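Local coordinates for protein Alpha/beta hydrolase (Streptomyces albidoflavus, PDB 6KSU) that probably cyclizes non-ribosomal peptides by head-to-tail macrolactamization, as a stand-alone cyclase related to penicillin-binding proteins and beta-lactamases, at residues E143-F155 against H245-L257. Numbering follows the deposited sequence.
Sequences EYDEMRGPSYRRF and HMASLSLAAAGGL
Y152 OH is gripped twice by the 245-257 segment: it donates to S250 O at 2.7 Å and accepts from A253 N at 2.9 Å. The second bond is nearly straight (N-H...O 176°), whereas in the first the hydroxyl stands above the carbonyl plane, 60° out of it, although S250 O itself lies at the edge of the tyrosine ring. Alongside, Y152 CE2 meets A253 CB at 3.9 Å. M147 runs extended, with CG anti to its backbone N (chi1 175°); this carries SD to S250 CA and places CE over the centre of the Y152 ring, 4.1 Å above its plane. L249 crosses the M147 side chain at about a right angle, its CD2 reaching M147 CG and, at 3.5 Å, R148 O. W195 of helix 194-206 touches both M147 and L249, and E187 of helix 176-189 accepts from Y152 N.

Toward D145 the contact thins, and a water enters it: it donates to Y144 O and accepts from S250 N at 2.8 Å, bridging the two backbones, while S250 OG and S248 OG share a hydrogen bond of 3.0 Å. The exposed D145 carboxylate reaches S248 CB through OD1.

The bond from A253 N fastens the tyrosine to the start of helix 252-255, whose A254 O accepts from K86 NZ. K86 belongs to a probable SxxK motif, as in serine beta-lactamases. With its hydroxyl engaged as both donor and acceptor, the buried Y152 ties the 143-155 loop to the same short helix that meets this lysine.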
loop_
_atom_site.group_PDB
_atom_site.type_symbol
_atom_site.label_atom_id
_atom_site.label_comp_id
_atom_site.label_asym_id
_atom_site.label_seq_id
_atom_site.Cartn_x
_atom_site.Cartn_y
_atom_site.Cartn_z
ATOM N N GLU A 143 -14.565 -5.064 -10.732
ATOM C CA GLU A 143 -15.411 -6.170 -10.287
ATOM C C GLU A 143 -14.927 -7.492 -10.861
ATOM O O GLU A 143 -15.000 -7.714 -12.073
ATOM C CB GLU A 143 -16.872 -5.945 -10.695
ATOM C CG GLU A 143 -17.923 -6.914 -10.088
ATOM C CD GLU A 143 -17.954 -8.334 -10.707
ATOM O OE1 GLU A 143 -18.663 -8.562 -11.723
ATOM O OE2 GLU A 143 -17.316 -9.244 -10.131
ATOM N N TYR A 144 -14.426 -8.373 -10.008
ATOM C CA TYR A 144 -14.299 -9.767 -10.390
ATOM C C TYR A 144 -14.633 -10.643 -9.192
ATOM O O TYR A 144 -13.884 -11.544 -8.814
ATOM C CB TYR A 144 -12.931 -10.106 -10.968
ATOM C CG TYR A 144 -13.028 -11.372 -11.772
ATOM C CD1 TYR A 144 -13.987 -11.495 -12.764
ATOM C CD2 TYR A 144 -12.224 -12.467 -11.494
ATOM C CE1 TYR A 144 -14.123 -12.662 -13.488
ATOM C CE2 TYR A 144 -12.348 -13.642 -12.220
ATOM C CZ TYR A 144 -13.304 -13.731 -13.219
ATOM O OH TYR A 144 -13.447 -14.894 -13.943
ATOM N N ASP A 145 -15.794 -10.386 -8.590
ATOM C CA ASP A 145 -16.342 -11.287 -7.586
ATOM C C ASP A 145 -16.740 -12.624 -8.181
ATOM O O ASP A 145 -17.197 -13.515 -7.454
ATOM C CB ASP A 145 -17.529 -10.620 -6.897
ATOM C CG ASP A 145 -17.116 -9.391 -6.113
ATOM O OD1 ASP A 145 -16.012 -9.413 -5.522
ATOM O OD2 ASP A 145 -17.886 -8.408 -6.090
ATOM N N GLU A 146 -16.541 -12.779 -9.483
ATOM C CA GLU A 146 -16.803 -14.001 -10.215
ATOM C C GLU A 146 -15.645 -15.008 -10.130
ATOM O O GLU A 146 -15.793 -16.136 -10.616
ATOM C CB GLU A 146 -17.138 -13.604 -11.667
ATOM C CG GLU A 146 -18.600 -13.068 -11.863
ATOM C CD GLU A 146 -18.745 -11.552 -12.166
ATOM O OE1 GLU A 146 -17.847 -10.941 -12.782
ATOM O OE2 GLU A 146 -19.795 -10.962 -11.810
ATOM N N MET A 147 -14.524 -14.655 -9.483
ATOM C CA MET A 147 -13.379 -15.556 -9.338
ATOM C C MET A 147 -13.600 -16.553 -8.212
ATOM O O MET A 147 -13.967 -16.169 -7.097
ATOM C CB MET A 147 -12.095 -14.771 -9.048
ATOM C CG MET A 147 -10.859 -15.647 -8.759
ATOM S SD MET A 147 -9.292 -14.723 -8.694
ATOM C CE MET A 147 -8.157 -15.960 -8.043
ATOM N N ARG A 148 -13.306 -17.813 -8.473
ATOM C CA ARG A 148 -13.545 -18.780 -7.406
ATOM C C ARG A 148 -12.346 -19.659 -7.081
ATOM O O ARG A 148 -12.129 -19.970 -5.910
ATOM C CB ARG A 148 -14.744 -19.660 -7.760
ATOM C CG ARG A 148 -15.985 -19.317 -6.954
ATOM C CD ARG A 148 -17.243 -19.854 -7.606
ATOM N NE ARG A 148 -18.434 -19.164 -7.120
ATOM C CZ ARG A 148 -19.061 -18.199 -7.784
ATOM N NH1 ARG A 148 -18.610 -17.804 -8.969
ATOM N NH2 ARG A 148 -20.139 -17.627 -7.259
ATOM N N GLY A 149 -11.571 -20.074 -8.074
ATOM C CA GLY A 149 -10.437 -20.936 -7.820
ATOM C C GLY A 149 -9.188 -20.137 -7.518
ATOM O O GLY A 149 -9.241 -18.911 -7.364
ATOM N N PRO A 150 -8.035 -20.817 -7.415
ATOM C CA PRO A 150 -6.759 -20.103 -7.226
ATOM C C PRO A 150 -6.167 -19.482 -8.486
ATOM O O PRO A 150 -5.177 -18.752 -8.370
ATOM C CB PRO A 150 -5.820 -21.195 -6.680
ATOM C CG PRO A 150 -6.381 -22.468 -7.219
ATOM C CD PRO A 150 -7.886 -22.272 -7.236
ATOM N N SER A 151 -6.700 -19.744 -9.675
ATOM C CA SER A 151 -6.121 -19.157 -10.883
ATOM C C SER A 151 -6.602 -17.729 -11.102
ATOM O O SER A 151 -7.780 -17.418 -10.919
ATOM C CB SER A 151 -6.462 -19.977 -12.126
ATOM O OG SER A 151 -5.873 -19.372 -13.272
ATOM N N TYR A 152 -5.686 -16.872 -11.532
ATOM C CA TYR A 152 -5.998 -15.508 -11.936
ATOM C C TYR A 152 -6.215 -15.369 -13.447
ATOM O O TYR A 152 -6.237 -14.241 -13.950
ATOM C CB TYR A 152 -4.872 -14.564 -11.504
ATOM C CG TYR A 152 -5.031 -13.882 -10.148
ATOM C CD1 TYR A 152 -6.032 -12.953 -9.928
ATOM C CD2 TYR A 152 -4.144 -14.145 -9.105
ATOM C CE1 TYR A 152 -6.167 -12.316 -8.703
ATOM C CE2 TYR A 152 -4.262 -13.513 -7.885
ATOM C CZ TYR A 152 -5.282 -12.585 -7.688
ATOM O OH TYR A 152 -5.436 -11.938 -6.475
ATOM N N ARG A 153 -6.387 -16.476 -14.178
ATOM C CA ARG A 153 -6.401 -16.402 -15.645
ATOM C C ARG A 153 -7.651 -15.700 -16.168
ATOM O O ARG A 153 -7.551 -14.737 -16.937
ATOM C CB ARG A 153 -6.275 -17.799 -16.256
ATOM C CG ARG A 153 -4.897 -18.077 -16.830
ATOM C CD ARG A 153 -4.787 -19.468 -17.435
ATOM N NE ARG A 153 -4.293 -20.461 -16.478
ATOM C CZ ARG A 153 -3.025 -20.567 -16.080
ATOM N NH1 ARG A 153 -2.105 -19.727 -16.548
ATOM N NH2 ARG A 153 -2.674 -21.506 -15.203
ATOM N N ARG A 154 -8.840 -16.169 -15.773
ATOM C CA ARG A 154 -10.067 -15.491 -16.183
ATOM C C ARG A 154 -10.038 -14.016 -15.796
ATOM O O ARG A 154 -10.595 -13.171 -16.506
ATOM C CB ARG A 154 -11.289 -16.155 -15.553
ATOM C CG ARG A 154 -11.458 -17.656 -15.756
ATOM C CD ARG A 154 -12.234 -18.305 -14.557
ATOM N NE ARG A 154 -11.416 -18.598 -13.362
ATOM C CZ ARG A 154 -11.894 -18.770 -12.120
ATOM N NH1 ARG A 154 -13.194 -18.665 -11.871
ATOM N NH2 ARG A 154 -11.068 -19.044 -11.109
ATOM N N PHE A 155 -9.398 -13.688 -14.670
ATOM C CA PHE A 155 -9.378 -12.309 -14.194
ATOM C C PHE A 155 -8.566 -11.438 -15.130
ATOM O O PHE A 155 -8.923 -10.281 -15.380
ATOM C CB PHE A 155 -8.804 -12.252 -12.779
ATOM C CG PHE A 155 -8.545 -10.856 -12.274
ATOM C CD1 PHE A 155 -9.506 -10.184 -11.531
ATOM C CD2 PHE A 155 -7.329 -10.231 -12.509
ATOM C CE1 PHE A 155 -9.275 -8.898 -11.044
ATOM C CE2 PHE A 155 -7.093 -8.953 -12.038
ATOM C CZ PHE A 155 -8.071 -8.281 -11.302
ATOM N N HIS A 245 -15.128 -7.579 7.968
ATOM C CA HIS A 245 -14.626 -7.070 6.700
ATOM C C HIS A 245 -15.017 -8.042 5.597
ATOM O O HIS A 245 -14.853 -9.260 5.747
ATOM C CB HIS A 245 -13.104 -6.894 6.727
ATOM C CG HIS A 245 -12.352 -8.187 6.837
ATOM N ND1 HIS A 245 -12.035 -8.765 8.048
ATOM C CD2 HIS A 245 -11.870 -9.021 5.885
ATOM C CE1 HIS A 245 -11.383 -9.895 7.838
ATOM N NE2 HIS A 245 -11.271 -10.074 6.534
ATOM N N MET A 246 -15.561 -7.511 4.509
ATOM C CA MET A 246 -15.717 -8.263 3.274
ATOM C C MET A 246 -14.525 -7.921 2.391
ATOM O O MET A 246 -14.266 -6.744 2.112
ATOM C CB MET A 246 -17.040 -7.940 2.576
ATOM C CG MET A 246 -18.121 -9.023 2.707
ATOM S SD MET A 246 -19.791 -8.409 2.330
ATOM C CE MET A 246 -20.704 -9.942 2.118
ATOM N N ALA A 247 -13.774 -8.942 1.997
ATOM C CA ALA A 247 -12.620 -8.774 1.125
ATOM C C ALA A 247 -12.746 -9.791 0.005
ATOM O O ALA A 247 -12.757 -11.000 0.261
ATOM C CB ALA A 247 -11.310 -8.951 1.896
ATOM N N SER A 248 -12.882 -9.303 -1.224
ATOM C CA SER A 248 -13.082 -10.202 -2.344
ATOM C C SER A 248 -11.856 -11.092 -2.539
ATOM O O SER A 248 -10.724 -10.706 -2.243
ATOM C CB SER A 248 -13.388 -9.414 -3.616
ATOM O OG SER A 248 -12.210 -9.120 -4.341
ATOM N N LEU A 249 -12.110 -12.308 -3.028
ATOM C CA LEU A 249 -11.046 -13.276 -3.259
ATOM C C LEU A 249 -10.004 -12.746 -4.239
ATOM O O LEU A 249 -8.799 -12.935 -4.036
ATOM C CB LEU A 249 -11.649 -14.582 -3.776
ATOM C CG LEU A 249 -10.588 -15.619 -4.150
ATOM C CD1 LEU A 249 -9.933 -16.150 -2.865
ATOM C CD2 LEU A 249 -11.146 -16.752 -5.015
ATOM N N SER A 250 -10.448 -12.069 -5.298
ATOM C CA SER A 250 -9.551 -11.611 -6.357
ATOM C C SER A 250 -8.532 -10.579 -5.889
ATOM O O SER A 250 -7.555 -10.339 -6.600
ATOM C CB SER A 250 -10.373 -11.032 -7.505
ATOM O OG SER A 250 -11.322 -10.115 -6.995
ATOM N N LEU A 251 -8.716 -9.968 -4.722
ATOM C CA LEU A 251 -7.743 -8.981 -4.262
ATOM C C LEU A 251 -6.468 -9.602 -3.693
ATOM O O LEU A 251 -5.536 -8.854 -3.365
ATOM C CB LEU A 251 -8.390 -8.056 -3.223
ATOM C CG LEU A 251 -9.292 -6.990 -3.870
ATOM C CD1 LEU A 251 -10.524 -6.623 -3.022
ATOM C CD2 LEU A 251 -8.479 -5.748 -4.240
ATOM N N ALA A 252 -6.380 -10.940 -3.652
ATOM C CA ALA A 252 -5.372 -11.644 -2.855
ATOM C C ALA A 252 -3.948 -11.171 -3.127
ATOM O O ALA A 252 -3.205 -10.861 -2.187
ATOM C CB ALA A 252 -5.475 -13.151 -3.102
ATOM N N ALA A 253 -3.526 -11.150 -4.404
ATOM C CA ALA A 253 -2.155 -10.749 -4.716
ATOM C C ALA A 253 -1.898 -9.277 -4.408
ATOM O O ALA A 253 -0.734 -8.847 -4.381
ATOM C CB ALA A 253 -1.821 -11.037 -6.196
ATOM N N ALA A 254 -2.951 -8.495 -4.197
ATOM C CA ALA A 254 -2.804 -7.091 -3.851
ATOM C C ALA A 254 -2.998 -6.810 -2.359
ATOM O O ALA A 254 -2.458 -5.817 -1.867
ATOM C CB ALA A 254 -3.788 -6.238 -4.675
ATOM N N GLY A 255 -3.728 -7.653 -1.621
ATOM C CA GLY A 255 -3.985 -7.338 -0.219
ATOM C C GLY A 255 -4.322 -8.480 0.729
ATOM O O GLY A 255 -4.661 -8.227 1.892
ATOM N N GLY A 256 -4.239 -9.724 0.274
ATOM C CA GLY A 256 -4.778 -10.835 1.034
ATOM C C GLY A 256 -3.856 -11.587 1.976
ATOM O O GLY A 256 -4.288 -12.604 2.522
ATOM N N LEU A 257 -2.610 -11.148 2.167
ATOM C CA LEU A 257 -1.684 -11.812 3.071
ATOM C C LEU A 257 -1.945 -11.442 4.529
ATOM O O LEU A 257 -2.372 -10.328 4.857
ATOM C CB LEU A 257 -0.239 -11.466 2.736
ATOM C CG LEU A 257 0.451 -12.546 1.929
ATOM C CD1 LEU A 257 1.768 -12.024 1.377
ATOM C CD2 LEU A 257 0.634 -13.797 2.793
HETATM O O HOH W 1 -12.998 -12.751 -6.328
#